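Local coordinates for protein P-granule scaffold (Caenorhabditis japonica, PDB 5W4A) that probably scaffolds P granules, the germ granules linked to mRNA repression in nematodes, through a mostly helical N-terminal domain that pairs with a second copy here, at residues C[32-37]-C[205-210]; C[40-45]-C[51-56]; C[134-139]-C[164-169]. All blocks are in the same frame, centred on the assembly; numbering follows the deposited sequence.

Contact 1 (C[32-37]-C[205-210])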
loop_
_atom_site.group_PDB
_atom_site.type_symbol
_atom_site.label_atom_id
_atom_site.label_comp_id
_atom_site.label_asym_id
_atom_site.label_seq_id
_atom_site.Cartn_x
_atom_site.Cartn_y
_atom_site.Cartn_z
ATOM N N LEU C 32 -6.595 31.498 -16.198
ATOM C CA LEU C 32 -6.456 31.282 -17.633
ATOM C C LEU C 32 -7.079 29.957 -18.061
ATOM O O LEU C 32 -7.687 29.870 -19.129
ATOM C CB LEU C 32 -4.978 31.343 -18.027
ATOM C CG LEU C 32 -4.698 31.188 -19.514
ATOM C CD1 LEU C 32 -5.288 32.381 -20.317
ATOM C CD2 LEU C 32 -3.188 31.030 -19.729
ATOM N N LEU C 33 -6.960 28.913 -17.230
ATOM C CA LEU C 33 -7.577 27.633 -17.557
ATOM C C LEU C 33 -9.105 27.736 -17.563
ATOM O O LEU C 33 -9.775 27.071 -18.363
ATOM C CB LEU C 33 -7.107 26.571 -16.549
ATOM C CG LEU C 33 -5.674 26.057 -16.748
ATOM C CD1 LEU C 33 -5.166 25.369 -15.503
ATOM C CD2 LEU C 33 -5.597 25.111 -17.936
ATOM N N VAL C 34 -9.669 28.578 -16.685
ATOM C CA VAL C 34 -11.106 28.871 -16.707
ATOM C C VAL C 34 -11.487 29.652 -17.963
ATOM O O VAL C 34 -12.445 29.303 -18.663
ATOM C CB VAL C 34 -11.506 29.650 -15.432
ATOM C CG1 VAL C 34 -12.936 30.180 -15.519
ATOM C CG2 VAL C 34 -11.352 28.793 -14.216
ATOM N N SER C 35 -10.765 30.732 -18.259
ATOM C CA SER C 35 -11.287 31.770 -19.149
ATOM C C SER C 35 -10.849 31.634 -20.597
ATOM O O SER C 35 -11.558 32.112 -21.489
ATOM C CB SER C 35 -10.869 33.146 -18.629
ATOM O OG SER C 35 -11.392 33.329 -17.325
ATOM N N ASP C 36 -9.693 31.043 -20.864
ATOM C CA ASP C 36 -9.191 30.888 -22.235
ATOM C C ASP C 36 -8.360 29.624 -22.277
ATOM O O ASP C 36 -7.135 29.654 -22.484
ATOM C CB ASP C 36 -8.384 32.110 -22.661
ATOM C CG ASP C 36 -8.254 32.231 -24.170
ATOM O OD1 ASP C 36 -8.662 31.291 -24.890
ATOM O OD2 ASP C 36 -7.745 33.281 -24.622
ATOM N N PRO C 37 -8.989 28.471 -22.058
ATOM C CA PRO C 37 -8.215 27.236 -21.961
ATOM C C PRO C 37 -7.481 26.867 -23.250
ATOM O O PRO C 37 -6.447 26.197 -23.179
ATOM C CB PRO C 37 -9.271 26.185 -21.569
ATOM C CG PRO C 37 -10.562 26.758 -21.970
ATOM C CD PRO C 37 -10.429 28.254 -21.861
ATOM N N LYS C 205 -7.839 25.917 -4.418
ATOM C CA LYS C 205 -8.024 26.337 -5.803
ATOM C C LYS C 205 -9.401 25.871 -6.223
ATOM O O LYS C 205 -9.564 25.003 -7.088
ATOM C CB LYS C 205 -6.921 25.791 -6.721
ATOM C CG LYS C 205 -5.610 26.593 -6.705
ATOM C CD LYS C 205 -5.922 28.091 -6.862
ATOM C CE LYS C 205 -4.766 29.006 -7.239
ATOM N NZ LYS C 205 -5.245 30.440 -7.021
ATOM N N PRO C 206 -10.442 26.494 -5.663
ATOM C CA PRO C 206 -11.809 26.136 -6.058
ATOM C C PRO C 206 -12.075 26.234 -7.543
ATOM O O PRO C 206 -12.902 25.464 -8.028
ATOM C CB PRO C 206 -12.680 27.136 -5.275
ATOM C CG PRO C 206 -11.820 27.687 -4.226
ATOM C CD PRO C 206 -10.408 27.627 -4.734
ATOM N N LYS C 207 -11.448 27.183 -8.278
ATOM C CA LYS C 207 -11.641 27.266 -9.725
ATOM C C LYS C 207 -11.209 25.987 -10.403
ATOM O O LYS C 207 -11.841 25.546 -11.361
ATOM C CB LYS C 207 -10.835 28.423 -10.338
ATOM C CG LYS C 207 -11.370 29.754 -10.074
ATOM C CD LYS C 207 -10.410 30.838 -10.570
ATOM C CE LYS C 207 -10.830 32.166 -10.025
ATOM N NZ LYS C 207 -9.909 33.240 -10.480
ATOM N N LEU C 208 -10.081 25.424 -9.953
ATOM C CA LEU C 208 -9.594 24.199 -10.556
ATOM C C LEU C 208 -10.550 23.060 -10.249
ATOM O O LEU C 208 -10.824 22.233 -11.112
ATOM C CB LEU C 208 -8.191 23.855 -10.054
ATOM C CG LEU C 208 -7.021 24.801 -10.379
ATOM C CD1 LEU C 208 -5.723 24.315 -9.706
ATOM C CD2 LEU C 208 -6.849 24.884 -11.837
ATOM N N ALA C 209 -11.052 22.997 -9.014
ATOM C CA ALA C 209 -12.020 21.951 -8.675
ATOM C C ALA C 209 -13.258 22.050 -9.555
ATOM O O ALA C 209 -13.774 21.033 -10.047
ATOM C CB ALA C 209 -12.391 22.055 -7.187
ATOM N N ASP C 210 -13.729 23.282 -9.789
ATOM C CA ASP C 210 -14.937 23.494 -10.581
ATOM C C ASP C 210 -14.765 23.023 -12.029
ATOM O O ASP C 210 -15.668 22.392 -12.588
ATOM C CB ASP C 210 -15.325 24.969 -10.516
ATOM C CG ASP C 210 -16.567 25.290 -11.328
ATOM O OD1 ASP C 210 -17.590 24.586 -11.168
ATOM O OD2 ASP C 210 -16.517 26.260 -12.113
#
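Leu33 and Leu208 supply the buried, purely apolar half of this contact between helix 30-35 and the start of helix 206-213, the last helix of the domain. One methyl from each meets the other, Leu33 CD1 lying 4.1 Å from Leu208 CD2, while the two side chains slant across each other. The CA-CB bond of Leu208 does not itself aim at the partner helix; with CG anti to the carbonyl carbon (chi1 -64°), its branched end swings CD2 toward Leu33 and closes the distance. Leucine suits both places because two methyls on a flexible stem can serve several neighbours: Leu33 also packs on Ile211 and Leu208 on Leu201, tying helix 187-201 to the same apolar patch.

Nearer solvent, Val34 touches the aliphatic base of Lys207. Here Val34 CG2 is 3.9 Å from Lys207 CB, and the two side chains run at about a right angle. With CG1 anti to the backbone N (chi1 170°), CG2 is the valine branch left to make this touch. Extended beyond CG, the lysine carries NZ past the valine to a salt bridge with Glu31 of helix 30-35, whose carboxylate also bonds Ser35 OG.

Polar bonding directly between the two segments is absent, and the CA atoms of Val34 and Lys207, the nearest pair, remain 7.2 Å apart. The pairing therefore rests on a few van der Waals touches between methyls and methylenes, with the Lys207-Glu31 salt bridge adding charge pairing at the exposed edge.

Contact 2 (C[40-45]-C[51-56]); sequences ANSFAA and SDKKPS. With EDO (1,2-ethanediol), chain T.
Pro55 lays its ring against the first turn of helix 42-47, overlapping both the backbone and the side-chain base of Phe43. Pro55 CB is 3.7 Å from Phe43 CA, and Pro55 CG approaches the phenyl ring obliquely near Phe43 CD1. The phenylalanine has CG anti to its backbone N (chi1 -179°), which sends the aromatic group on into the interior while CB stays beside the proline. A proline fits here as a compact apolar plate with no amide N-H to satisfy. Pro55 CB also meets Ser42 OG at 3.7 Å, but the polar partner of that hydroxyl is Asp59.

Lys53 approaches the same serine along another path: its chain bends at chi3 (138°), bringing NZ within 3.5 Å of Ser42 CB, a packing contact. At the other end, Ser51 N donates to Ala45 O over 3.2 Å. This bond is bent, and the donor stands well above the carbonyl plane. Small side chains allow the close approach, with Ala45 CB and Ser51 CB 3.9 Å apart.

Ser51 OG accepts from Lys53 N at 3.0 Å, an ST turn that curls the loop. A water bridges the gap by donating to Ser42 O and Lys53 O, and it accepts a weak bond from Ser51 OG. At the start of helix 42-47, Asn41 is the N-cap: its OD1 takes Ala44 N at 3.1 Å, with the donor in the carbonyl plane.

The loop thus folds back over helix 42-47 on its way to helix 57-64. Phe43 reaches Leu22 of helix 20-28, Ile60 and Ile63 of helix 57-64 and Val174 of helix 169-179, while Ile178 of that last helix packs on both Phe43 and Pro55.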
loop_
_atom_site.group_PDB
_atom_site.type_symbol
_atom_site.label_atom_id
_atom_site.label_comp_id
_atom_site.label_asym_id
_atom_site.label_seq_id
_atom_site.Cartn_x
_atom_site.Cartn_y
_atom_site.Cartn_z
ATOM N N ALA C 40 -4.130 28.206 -22.936
ATOM C CA ALA C 40 -3.367 27.624 -21.853
ATOM C C ALA C 40 -2.641 26.374 -22.330
ATOM O O ALA C 40 -2.863 25.852 -23.423
ATOM C CB ALA C 40 -4.278 27.264 -20.674
ATOM N N ASN C 41 -1.755 25.887 -21.485
ATOM C CA ASN C 41 -1.030 24.674 -21.802
ATOM C C ASN C 41 -1.990 23.495 -21.985
ATOM O O ASN C 41 -2.892 23.274 -21.166
ATOM C CB ASN C 41 -0.034 24.368 -20.688
ATOM C CG ASN C 41 0.697 23.071 -20.929
ATOM O OD1 ASN C 41 0.218 22.016 -20.548
ATOM N ND2 ASN C 41 1.852 23.140 -21.589
ATOM N N SER C 42 -1.795 22.742 -23.066
ATOM C CA SER C 42 -2.769 21.724 -23.448
ATOM C C SER C 42 -2.769 20.524 -22.507
ATOM O O SER C 42 -3.803 19.883 -22.340
ATOM C CB SER C 42 -2.506 21.241 -24.872
ATOM O OG SER C 42 -1.320 20.464 -24.921
ATOM N N PHE C 43 -1.623 20.179 -21.925
ATOM C CA PHE C 43 -1.568 19.091 -20.942
ATOM C C PHE C 43 -2.370 19.464 -19.696
ATOM O O PHE C 43 -3.251 18.706 -19.259
ATOM C CB PHE C 43 -0.083 18.800 -20.653
ATOM C CG PHE C 43 0.212 17.676 -19.670
ATOM C CD1 PHE C 43 -0.721 16.714 -19.290
ATOM C CD2 PHE C 43 1.498 17.585 -19.151
ATOM C CE1 PHE C 43 -0.375 15.712 -18.369
ATOM C CE2 PHE C 43 1.841 16.594 -18.255
ATOM C CZ PHE C 43 0.914 15.654 -17.875
ATOM N N ALA C 44 -2.141 20.669 -19.161
ATOM C CA ALA C 44 -2.918 21.145 -18.023
ATOM C C ALA C 44 -4.396 21.263 -18.361
ATOM O O ALA C 44 -5.259 20.883 -17.554
ATOM C CB ALA C 44 -2.375 22.479 -17.527
ATOM N N ALA C 45 -4.725 21.788 -19.543
ATOM C CA ALA C 45 -6.131 21.973 -19.868
ATOM C C ALA C 45 -6.869 20.648 -19.907
ATOM O O ALA C 45 -8.017 20.555 -19.456
ATOM C CB ALA C 45 -6.269 22.708 -21.205
ATOM N N SER C 51 -10.442 21.289 -21.374
ATOM C CA SER C 51 -10.446 20.943 -22.782
ATOM C C SER C 51 -10.511 19.427 -22.891
ATOM O O SER C 51 -9.982 18.708 -22.041
ATOM C CB SER C 51 -9.201 21.460 -23.498
ATOM O OG SER C 51 -9.216 21.046 -24.860
ATOM N N ASP C 52 -11.172 18.944 -23.937
ATOM C CA ASP C 52 -11.161 17.521 -24.241
ATOM C C ASP C 52 -10.119 17.173 -25.293
ATOM O O ASP C 52 -10.028 16.011 -25.703
ATOM C CB ASP C 52 -12.556 17.065 -24.682
ATOM C CG ASP C 52 -13.519 16.964 -23.515
ATOM O OD1 ASP C 52 -13.059 16.631 -22.398
ATOM O OD2 ASP C 52 -14.728 17.228 -23.705
ATOM N N LYS C 53 -9.326 18.150 -25.732
ATOM C CA LYS C 53 -8.225 17.884 -26.650
ATOM C C LYS C 53 -7.082 17.213 -25.894
ATOM O O LYS C 53 -6.547 17.781 -24.940
ATOM C CB LYS C 53 -7.758 19.190 -27.294
ATOM C CG LYS C 53 -6.520 19.074 -28.190
ATOM C CD LYS C 53 -5.871 20.447 -28.437
ATOM C CE LYS C 53 -4.330 20.386 -28.361
ATOM N NZ LYS C 53 -3.692 21.740 -28.158
ATOM N N LYS C 54 -6.715 16.000 -26.312
ATOM C CA LYS C 54 -5.623 15.289 -25.663
ATOM C C LYS C 54 -4.293 15.968 -25.993
ATOM O O LYS C 54 -4.047 16.339 -27.145
ATOM C CB LYS C 54 -5.571 13.824 -26.108
ATOM C CG LYS C 54 -6.854 13.042 -25.878
ATOM C CD LYS C 54 -6.801 11.690 -26.593
ATOM C CE LYS C 54 -8.071 10.863 -26.372
ATOM N NZ LYS C 54 -7.901 9.438 -26.807
ATOM N N PRO C 55 -3.417 16.149 -25.015
ATOM C CA PRO C 55 -2.089 16.700 -25.317
ATOM C C PRO C 55 -1.279 15.728 -26.163
ATOM O O PRO C 55 -1.488 14.514 -26.138
ATOM C CB PRO C 55 -1.453 16.893 -23.938
ATOM C CG PRO C 55 -2.207 15.931 -23.054
ATOM C CD PRO C 55 -3.588 15.871 -23.577
ATOM N N SER C 56 -0.327 16.285 -26.904
ATOM C CA SER C 56 0.642 15.480 -27.630
ATOM C C SER C 56 1.744 14.992 -26.692
ATOM O O SER C 56 1.888 15.466 -25.564
ATOM C CB SER C 56 1.263 16.289 -28.764
ATOM O OG SER C 56 2.026 17.362 -28.235
HETATM C C1 EDO T . -6.012 8.673 -23.593
HETATM O O1 EDO T . -5.521 8.090 -24.807
HETATM C C2 EDO T . -5.708 10.176 -23.506
HETATM O O2 EDO T . -4.364 10.513 -23.906
HETATM O O HOH W 1 -5.971 20.287 -24.091
#

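Contact 3 (C[134-139]-C[164-169]); sequences KTEAAK and CGLDLD
Leu166 leans across the stem of Lys139 where an N-capped helix, 136-148, faces the loop leading into helix 169-179 of this helical domain. The two side chains meet at a slant. Both leucine methyls take part: CD1 lies 4.1 Å from Lys139 CB, and CD2 rests 4.0 Å from Lys139 CD. Leu166 places CG anti to its carbonyl carbon (chi1 -57°), and the two methyls then lie side by side along one flank of the lysine chain. Leucine suits this loop position because the same side chain also packs on Ile140 and Ile143, farther along helix 136-148.

Lys139 divides its work along its length. Its CA-CB bond aims at the leucine, but the far end turns away, bending at chi4 (-54°) so that the ammonium group donates to the carbonyl oxygens of Gln133 and Lys131. Glu136 adds a slighter touch, CG to Leu166 CD2 at 4.5 Å. Its carboxylate pairs with Arg15, which also donates to Leu166 O and so joins helix and loop on the polar side.

The flanks of the contact belong to the dimer: Lys134 forms salt bridges with Asp167 and Asp169 of the second subunit, and the reciprocal pairs form too. At the helix start, threonine serves as N-cap because its short hydroxyl side chain can fold back, Thr135 OG1 accepting from Ala138 N at 3.1 Å.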
loop_
_atom_site.group_PDB
_atom_site.type_symbol
_atom_site.label_atom_id
_atom_site.label_comp_id
_atom_site.label_asym_id
_atom_site.label_seq_id
_atom_site.Cartn_x
_atom_site.Cartn_y
_atom_site.Cartn_z
ATOM N N LYS C 134 10.522 2.131 5.316
ATOM C CA LYS C 134 9.635 3.094 5.956
ATOM C C LYS C 134 9.704 4.514 5.377
ATOM O O LYS C 134 9.130 5.432 5.981
ATOM C CB LYS C 134 9.927 3.145 7.460
ATOM C CG LYS C 134 9.844 1.805 8.126
ATOM C CD LYS C 134 8.428 1.354 8.151
ATOM C CE LYS C 134 8.161 0.142 9.108
ATOM N NZ LYS C 134 6.780 -0.344 8.881
ATOM N N THR C 135 10.284 4.705 4.201
ATOM C CA THR C 135 10.432 6.028 3.620
ATOM C C THR C 135 9.524 6.215 2.413
ATOM O O THR C 135 9.223 5.263 1.683
ATOM C CB THR C 135 11.877 6.260 3.180
ATOM O OG1 THR C 135 12.205 5.355 2.118
ATOM C CG2 THR C 135 12.836 6.058 4.332
ATOM N N GLU C 136 9.150 7.472 2.169
ATOM C CA GLU C 136 8.390 7.797 0.961
ATOM C C GLU C 136 9.201 7.472 -0.283
ATOM O O GLU C 136 8.641 6.982 -1.276
ATOM C CB GLU C 136 7.986 9.277 0.971
ATOM C CG GLU C 136 6.891 9.545 1.985
ATOM C CD GLU C 136 6.400 10.977 2.043
ATOM O OE1 GLU C 136 7.138 11.913 1.678
ATOM O OE2 GLU C 136 5.231 11.144 2.492
ATOM N N ALA C 137 10.506 7.778 -0.269
ATOM C CA ALA C 137 11.342 7.568 -1.446
ATOM C C ALA C 137 11.340 6.098 -1.861
ATOM O O ALA C 137 11.235 5.782 -3.051
ATOM C CB ALA C 137 12.781 8.032 -1.200
ATOM N N ALA C 138 11.397 5.183 -0.899
ATOM C CA ALA C 138 11.418 3.758 -1.243
ATOM C C ALA C 138 10.062 3.294 -1.736
ATOM O O ALA C 138 9.976 2.468 -2.648
ATOM C CB ALA C 138 11.826 2.921 -0.038
ATOM N N LYS C 139 8.997 3.797 -1.117
ATOM C CA LYS C 139 7.653 3.416 -1.516
ATOM C C LYS C 139 7.319 3.934 -2.913
ATOM O O LYS C 139 6.658 3.239 -3.685
ATOM C CB LYS C 139 6.654 3.907 -0.467
ATOM C CG LYS C 139 6.789 3.182 0.868
ATOM C CD LYS C 139 6.010 3.894 1.970
ATOM C CE LYS C 139 6.324 3.297 3.349
ATOM N NZ LYS C 139 6.112 1.837 3.410
ATOM N N CYS C 164 -2.229 6.632 -3.977
ATOM C CA CYS C 164 -3.170 7.240 -3.053
ATOM C C CYS C 164 -2.801 6.943 -1.606
ATOM O O CYS C 164 -3.140 7.733 -0.733
ATOM C CB CYS C 164 -4.585 6.766 -3.354
ATOM S SG CYS C 164 -5.120 7.191 -5.049
ATOM N N GLY C 165 -2.042 5.865 -1.353
ATOM C CA GLY C 165 -1.581 5.566 -0.009
ATOM C C GLY C 165 -0.495 6.486 0.489
ATOM O O GLY C 165 -0.195 6.464 1.690
ATOM N N LEU C 166 0.149 7.234 -0.417
ATOM C CA LEU C 166 1.084 8.310 -0.095
ATOM C C LEU C 166 0.453 9.694 -0.261
ATOM O O LEU C 166 1.165 10.710 -0.298
ATOM C CB LEU C 166 2.326 8.183 -0.977
ATOM C CG LEU C 166 3.094 6.864 -0.902
ATOM C CD1 LEU C 166 4.141 6.760 -2.002
ATOM C CD2 LEU C 166 3.745 6.784 0.464
ATOM N N ASP C 167 -0.876 9.753 -0.336
ATOM C CA ASP C 167 -1.612 10.974 -0.618
ATOM C C ASP C 167 -1.115 11.623 -1.907
ATOM O O ASP C 167 -1.093 12.850 -2.045
ATOM C CB ASP C 167 -1.562 11.938 0.570
ATOM C CG ASP C 167 -2.408 11.457 1.751
ATOM O OD1 ASP C 167 -3.151 10.458 1.620
ATOM O OD2 ASP C 167 -2.331 12.099 2.828
ATOM N N LEU C 168 -0.773 10.777 -2.888
ATOM C CA LEU C 168 -0.438 11.189 -4.250
ATOM C C LEU C 168 -1.606 10.931 -5.200
ATOM O O LEU C 168 -1.419 10.611 -6.383
ATOM C CB LEU C 168 0.847 10.487 -4.707
ATOM C CG LEU C 168 2.110 10.927 -3.959
ATOM C CD1 LEU C 168 3.290 10.079 -4.358
ATOM C CD2 LEU C 168 2.389 12.427 -4.176
ATOM N N ASP C 169 -2.827 11.154 -4.702
ATOM C CA ASP C 169 -4.031 11.060 -5.525
ATOM C C ASP C 169 -3.945 11.897 -6.795
ATOM O O ASP C 169 -4.439 11.465 -7.841
ATOM C CB ASP C 169 -5.252 11.455 -4.683
ATOM C CG ASP C 169 -5.279 10.722 -3.359
ATOM O OD1 ASP C 169 -4.467 11.092 -2.464
ATOM O OD2 ASP C 169 -6.068 9.751 -3.258
#

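Contact 2 is nested, along the chain, within the long loop closed by contact 1, and contact 3 follows it inside the same loop. Contacts 1 and 2 are neighbours, their centres about 13 Å apart. Helix 30-35 and helix 42-47 are consecutive, and Leu33 joins the two contacts by packing on Ala40 and Ala45. Contact 3 lies across the chain's centre from contact 2, with about 27 Å between their centres and about 28 Å to that of contact 1. Helix 169-179 spans part of this gap, beginning at contact 3 and packing on Phe43 and Pro55. Contact 1 thus brings the C-terminal helix 206-213 back to helix 30-35, while contact 3 borders the second subunit.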